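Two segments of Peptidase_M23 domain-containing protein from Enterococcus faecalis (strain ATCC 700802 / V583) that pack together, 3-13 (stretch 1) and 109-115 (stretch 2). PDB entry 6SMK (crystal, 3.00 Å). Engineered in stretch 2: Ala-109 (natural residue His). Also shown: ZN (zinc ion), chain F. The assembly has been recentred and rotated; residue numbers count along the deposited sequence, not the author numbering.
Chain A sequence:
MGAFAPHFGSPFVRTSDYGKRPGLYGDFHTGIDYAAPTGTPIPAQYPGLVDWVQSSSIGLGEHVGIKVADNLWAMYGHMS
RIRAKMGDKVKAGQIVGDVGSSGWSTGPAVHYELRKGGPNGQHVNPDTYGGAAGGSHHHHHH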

ATOM      1  N   ALA A   3      13.908  -1.639   5.263  1.00 83.71           N
ATOM      2  CA  ALA A   3      13.552  -1.104   6.569  1.00 82.78           C
ATOM      3  C   ALA A   3      12.062  -0.866   6.710  1.00 76.23           C
ATOM      4  O   ALA A   3      11.583  -0.721   7.839  1.00 71.35           O
ATOM      5  N   PHE A   4      11.321  -0.811   5.599  1.00 80.72           N
ATOM      6  CA  PHE A   4       9.872  -0.664   5.667  1.00 78.55           C
ATOM      7  C   PHE A   4       9.180  -1.645   4.734  1.00 65.12           C
ATOM      8  O   PHE A   4       8.065  -1.393   4.268  1.00 75.24           O
ATOM      9  N   ALA A   5       9.830  -2.775   4.473  1.00106.60           N
ATOM     10  CA  ALA A   5       9.199  -3.845   3.730  1.00 80.78           C
ATOM     11  C   ALA A   5       7.877  -4.230   4.390  1.00 85.07           C
ATOM     12  O   ALA A   5       7.740  -4.153   5.614  1.00100.34           O
ATOM     13  N   PRO A   6       6.884  -4.629   3.599  1.00 74.33           N
ATOM     14  CA  PRO A   6       5.618  -5.113   4.172  1.00 64.76           C
ATOM     15  C   PRO A   6       5.743  -6.529   4.702  1.00 73.87           C
ATOM     16  O   PRO A   6       6.425  -7.374   4.113  1.00 90.11           O
ATOM     17  N   HIS A   7       5.055  -6.795   5.815  1.00 71.69           N
ATOM     18  CA  HIS A   7       5.063  -8.119   6.438  1.00 80.03           C
ATOM     19  C   HIS A   7       3.631  -8.546   6.773  1.00 78.74           C
ATOM     20  O   HIS A   7       3.280  -8.872   7.905  1.00 83.77           O
ATOM     21  N   PHE A   8       2.789  -8.540   5.750  1.00 71.32           N
ATOM     22  CA  PHE A   8       1.431  -9.024   5.909  1.00 68.60           C
ATOM     23  C   PHE A   8       1.458 -10.505   6.196  1.00 76.85           C
ATOM     24  O   PHE A   8       2.263 -11.246   5.629  1.00 86.51           O
ATOM     25  N   GLY A   9       0.578 -10.939   7.064  1.00 76.87           N
ATOM     26  CA  GLY A   9       0.481 -12.338   7.399  1.00 80.67           C
ATOM     27  C   GLY A   9      -0.570 -13.014   6.564  1.00 71.47           C
ATOM     28  O   GLY A   9      -0.846 -12.620   5.427  1.00 90.08           O
ATOM     29  N   SER A  10      -1.184 -14.029   7.144  1.00 67.10           N
ATOM     30  CA  SER A  10      -2.302 -14.668   6.490  1.00 72.01           C
ATOM     31  C   SER A  10      -3.534 -13.770   6.583  1.00 74.37           C
ATOM     32  O   SER A  10      -3.654 -12.966   7.507  1.00 89.25           O
ATOM     33  N   PRO A  11      -4.443 -13.840   5.603  1.00 82.63           N
ATOM     34  CA  PRO A  11      -4.426 -14.646   4.388  1.00 74.27           C
ATOM     35  C   PRO A  11      -3.785 -13.933   3.221  1.00 72.71           C
ATOM     36  O   PRO A  11      -3.973 -14.367   2.083  1.00 80.30           O
ATOM     37  N   PHE A  12      -3.076 -12.838   3.485  1.00 79.79           N
ATOM     38  CA  PHE A  12      -2.437 -12.094   2.402  1.00 84.38           C
ATOM     39  C   PHE A  12      -1.356 -12.944   1.757  1.00 78.79           C
ATOM     40  O   PHE A  12      -0.488 -13.489   2.441  1.00 76.94           O
ATOM     41  N   VAL A  13      -1.404 -13.063   0.435  1.00 74.08           N
ATOM     42  CA  VAL A  13      -0.369 -13.783  -0.293  1.00 89.75           C
ATOM     43  C   VAL A  13       0.189 -12.888  -1.393  1.00 90.55           C
ATOM     44  O   VAL A  13      -0.565 -12.351  -2.213  1.00 95.34           O
ATOM     45  N   ALA A 109      -6.932  -7.476  -4.043  1.00 77.46           N
ATOM     46  CA  ALA A 109      -5.570  -7.429  -3.514  1.00 72.06           C
ATOM     47  C   ALA A 109      -5.356  -6.072  -2.870  1.00 71.64           C
ATOM     48  O   ALA A 109      -6.150  -5.142  -3.041  1.00 83.37           O
ATOM     49  N   VAL A 110      -4.260  -5.965  -2.133  1.00 62.70           N
ATOM     50  CA  VAL A 110      -3.853  -4.704  -1.537  1.00 58.20           C
ATOM     51  C   VAL A 110      -2.478  -4.357  -2.068  1.00 69.78           C
ATOM     52  O   VAL A 110      -1.592  -5.218  -2.150  1.00 75.30           O
ATOM     53  N   HIS A 111      -2.321  -3.109  -2.456  1.00 72.14           N
ATOM     54  CA  HIS A 111      -1.115  -2.621  -3.087  1.00 67.81           C
ATOM     55  C   HIS A 111      -0.384  -1.786  -2.048  1.00 73.75           C
ATOM     56  O   HIS A 111      -0.913  -0.772  -1.576  1.00 81.76           O
ATOM     57  N   TYR A 112       0.796  -2.243  -1.655  1.00 64.22           N
ATOM     58  CA  TYR A 112       1.619  -1.560  -0.667  1.00 67.61           C
ATOM     59  C   TYR A 112       2.727  -0.824  -1.405  1.00 65.29           C
ATOM     60  O   TYR A 112       3.542  -1.454  -2.088  1.00 66.54           O
ATOM     61  N   GLU A 113       2.735   0.503  -1.296  1.00 67.41           N
ATOM     62  CA  GLU A 113       3.685   1.346  -2.009  1.00 82.04           C
ATOM     63  C   GLU A 113       4.450   2.209  -1.021  1.00 78.16           C
ATOM     64  O   GLU A 113       3.877   2.723  -0.055  1.00 73.44           O
ATOM     65  N   LEU A 114       5.745   2.361  -1.264  1.00 77.60           N
ATOM     66  CA  LEU A 114       6.600   3.190  -0.428  1.00 86.78           C
ATOM     67  C   LEU A 114       7.002   4.437  -1.211  1.00 78.86           C
ATOM     68  O   LEU A 114       7.620   4.332  -2.277  1.00 79.45           O
ATOM     69  N   ARG A 115       6.639   5.613  -0.691  1.00 68.12           N
ATOM     70  CA  ARG A 115       6.911   6.888  -1.354  1.00 79.30           C
ATOM     71  C   ARG A 115       7.814   7.757  -0.488  1.00 77.34           C
ATOM     72  O   ARG A 115       7.595   7.879   0.724  1.00 84.87           O
TER

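An irregular segment runs antiparallel along one face of a β-strand in a mostly apolar contact, centred on a tyrosine whose ring packs against a proline and whose hydroxyl makes the one hydrogen bond between the stretches. Strand alternation sets the pattern: in stretch 2, Val-110, Tyr-112 and Leu-114 direct their CA-to-CB bonds toward stretch 1, whereas that of His-111 points away. Stretch 1 answers with Phe-4, Pro-6, Phe-8 and Phe-12, and the two sides together bury 341 Å².

Tyr-112 contributes most. Its t rotamer (chi1 178°, chi2 95°) carries the ring toward stretch 1, and Pro-6 CB sits 3.6 Å from the centroid of the Tyr-112 ring, 10° off the ring normal, a CH-pi contact over the face. Proline suits this place because its compact ring, here C-gamma endo, offers aliphatic CH groups to a flat aromatic surface; Pro-6 CD also comes within 3.5 Å of Tyr-112 CE2. Beyond the ring, Tyr-112 OH donates a short hydrogen bond to Phe-4 O, 2.5 Å away and near the plane of the ring. Tyrosine thus combines a broad apolar surface with a polar tip that satisfies a backbone carbonyl in an otherwise greasy setting. Phe-8, an m rotamer, approaches the same ring obliquely, its CE2 lying 4.1 Å from Tyr-112 CD1.

Smaller contacts extend the packing in both directions along the strand. Phe-4, also m, starts toward the strand, and its CB lies 3.6 Å from Leu-114 CD2; the end of its side chain then leads away, so the aromatic ring is not what meets the leucine. Leu-114 has an off-rotamer chi1 of -138° with chi2 near p, and its branched end supplies methyl surface. Toward the other end, Phe-12 (m) reaches Val-110, with CE1 3.6 Å from CG1 of that p-rotamer valine, whose compact branched side chain fills space close to the strand backbone.

Apart from the tyrosine hydrogen bond, the polar contacts lie away from this interface. His-111, a t rotamer, binds zinc through ND1 at 2.0 Å; water 1, at 2.3 Å from the ion, and two atoms from elsewhere in the structure also coordinate it. The other ring nitrogen, His-111 NE2, donates to Glu-113 OE1 at 3.0 Å, so both ring nitrogens are engaged. Glu-113, extended with chi1 and chi2 both t, also accepts at OE2 from Arg-115 NE at 2.7 Å, a salt bridge. Ala-109, an engineered residue replacing histidine, has a sideways CA-to-CB bond and makes no contact with stretch 1.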

ATOM      1  CB  ALA A   3      14.303   0.197   6.849  1.00 88.26           C
ATOM      2  CB  PHE A   4       9.443   0.776   5.378  1.00 72.33           C
ATOM      3  CG  PHE A   4       9.794   1.720   6.477  1.00 67.89           C
ATOM      4  CD1 PHE A   4      11.040   2.312   6.524  1.00 63.80           C
ATOM      5  CD2 PHE A   4       8.899   1.971   7.501  1.00 81.10           C
ATOM      6  CE1 PHE A   4      11.375   3.162   7.559  1.00 66.34           C
ATOM      7  CE2 PHE A   4       9.226   2.829   8.538  1.00 75.55           C
ATOM      8  CZ  PHE A   4      10.463   3.422   8.566  1.00 66.14           C
ATOM      9  CB  ALA A   5      10.123  -5.055   3.669  1.00 92.10           C
ATOM     10  CB  PRO A   6       4.660  -5.076   2.978  1.00 64.24           C
ATOM     11  CG  PRO A   6       5.564  -5.309   1.791  1.00 77.38           C
ATOM     12  CD  PRO A   6       6.878  -4.645   2.125  1.00 73.53           C
ATOM     13  CB  HIS A   7       5.964  -8.123   7.657  1.00 82.85           C
ATOM     14  CG  HIS A   7       7.394  -7.838   7.337  1.00 88.87           C
ATOM     15  ND1 HIS A   7       7.987  -6.624   7.604  1.00 95.00           N
ATOM     16  CD2 HIS A   7       8.347  -8.606   6.763  1.00 91.02           C
ATOM     17  CE1 HIS A   7       9.249  -6.658   7.217  1.00 97.87           C
ATOM     18  NE2 HIS A   7       9.493  -7.850   6.705  1.00 99.98           N
ATOM     19  CB  PHE A   8       0.619  -8.775   4.649  1.00 58.76           C
ATOM     20  CG  PHE A   8       0.340  -7.332   4.388  1.00 60.52           C
ATOM     21  CD1 PHE A   8      -0.585  -6.641   5.151  1.00 67.67           C
ATOM     22  CD2 PHE A   8       0.994  -6.667   3.369  1.00 65.91           C
ATOM     23  CE1 PHE A   8      -0.848  -5.320   4.904  1.00 78.11           C
ATOM     24  CE2 PHE A   8       0.730  -5.348   3.114  1.00 68.33           C
ATOM     25  CZ  PHE A   8      -0.193  -4.674   3.875  1.00 75.92           C
ATOM     26  CB  SER A  10      -2.567 -16.019   7.128  1.00 87.57           C
ATOM     27  OG  SER A  10      -1.471 -16.876   6.901  1.00110.65           O
ATOM     28  CB  PRO A  11      -5.904 -14.851   4.111  1.00 71.58           C
ATOM     29  CG  PRO A  11      -6.506 -13.543   4.524  1.00 65.03           C
ATOM     30  CD  PRO A  11      -5.671 -13.030   5.673  1.00 79.87           C
ATOM     31  CB  PHE A  12      -1.832 -10.784   2.920  1.00 65.15           C
ATOM     32  CG  PHE A  12      -2.846  -9.803   3.432  1.00 57.58           C
ATOM     33  CD1 PHE A  12      -3.461  -8.919   2.584  1.00 57.98           C
ATOM     34  CD2 PHE A  12      -3.184  -9.775   4.759  1.00 68.55           C
ATOM     35  CE1 PHE A  12      -4.391  -8.031   3.060  1.00 62.75           C
ATOM     36  CE2 PHE A  12      -4.112  -8.884   5.235  1.00 73.73           C
ATOM     37  CZ  PHE A  12      -4.713  -8.016   4.392  1.00 65.25           C
ATOM     38  CB  VAL A  13      -0.864 -15.129  -0.865  1.00 74.71           C
ATOM     39  CG1 VAL A  13      -2.156 -14.963  -1.611  1.00 90.07           C
ATOM     40  CG2 VAL A  13       0.193 -15.716  -1.762  1.00 73.28           C
ATOM     41  CB  ALA A 109      -4.505  -7.654  -4.585  1.00 71.15           C
ATOM     42  CB  VAL A 110      -3.846  -4.751  -0.008  1.00 54.58           C
ATOM     43  CG1 VAL A 110      -3.030  -5.920   0.484  1.00 67.84           C
ATOM     44  CG2 VAL A 110      -3.301  -3.468   0.515  1.00 52.49           C
ATOM     45  CB  HIS A 111      -1.479  -1.819  -4.337  1.00 77.54           C
ATOM     46  CG  HIS A 111      -0.322  -1.150  -5.002  1.00 85.51           C
ATOM     47  ND1 HIS A 111       0.273  -1.653  -6.136  1.00 99.70           N
ATOM     48  CD2 HIS A 111       0.341  -0.012  -4.699  1.00 84.48           C
ATOM     49  CE1 HIS A 111       1.257  -0.855  -6.501  1.00 86.63           C
ATOM     50  NE2 HIS A 111       1.318   0.149  -5.647  1.00 88.42           N
ATOM     51  CB  TYR A 112       2.183  -2.571   0.329  1.00 59.65           C
ATOM     52  CG  TYR A 112       3.097  -2.034   1.405  1.00 66.49           C
ATOM     53  CD1 TYR A 112       2.600  -1.692   2.663  1.00 63.60           C
ATOM     54  CD2 TYR A 112       4.470  -1.928   1.188  1.00 74.74           C
ATOM     55  CE1 TYR A 112       3.439  -1.230   3.664  1.00 61.78           C
ATOM     56  CE2 TYR A 112       5.316  -1.472   2.181  1.00 73.12           C
ATOM     57  CZ  TYR A 112       4.797  -1.123   3.414  1.00 69.05           C
ATOM     58  OH  TYR A 112       5.641  -0.668   4.397  1.00 70.45           O
ATOM     59  CB  GLU A 113       2.978   2.233  -3.045  1.00 76.94           C
ATOM     60  CG  GLU A 113       3.908   3.134  -3.827  1.00 79.86           C
ATOM     61  CD  GLU A 113       3.272   3.675  -5.089  1.00 97.59           C
ATOM     62  OE1 GLU A 113       2.486   2.931  -5.713  1.00101.58           O
ATOM     63  OE2 GLU A 113       3.558   4.837  -5.461  1.00 98.15           O
ATOM     64  CB  LEU A 114       7.827   2.400   0.024  1.00 96.05           C
ATOM     65  CG  LEU A 114       8.230   2.609   1.476  1.00 96.65           C
ATOM     66  CD1 LEU A 114       6.988   2.629   2.340  1.00 92.69           C
ATOM     67  CD2 LEU A 114       9.162   1.500   1.905  1.00101.23           C
ATOM     68  CB  ARG A 115       5.616   7.650  -1.671  1.00 82.15           C
ATOM     69  CG  ARG A 115       4.968   7.262  -2.987  1.00 81.39           C
ATOM     70  CD  ARG A 115       3.541   7.777  -3.104  1.00 81.76           C
ATOM     71  NE  ARG A 115       2.798   7.041  -4.121  1.00 88.93           N
ATOM     72  CZ  ARG A 115       1.504   7.202  -4.392  1.00 87.62           C
ATOM     73  NH1 ARG A 115       0.768   8.091  -3.728  1.00 77.06           N
ATOM     74  NH2 ARG A 115       0.941   6.468  -5.345  1.00 86.47           N
TER
HETATM   75 ZN    ZN F 201      -0.105  -2.885  -7.655  1.00 85.14          ZN
HETATM   76  O   HOH W   1      -2.271  -3.111  -8.435  1.00 59.89           O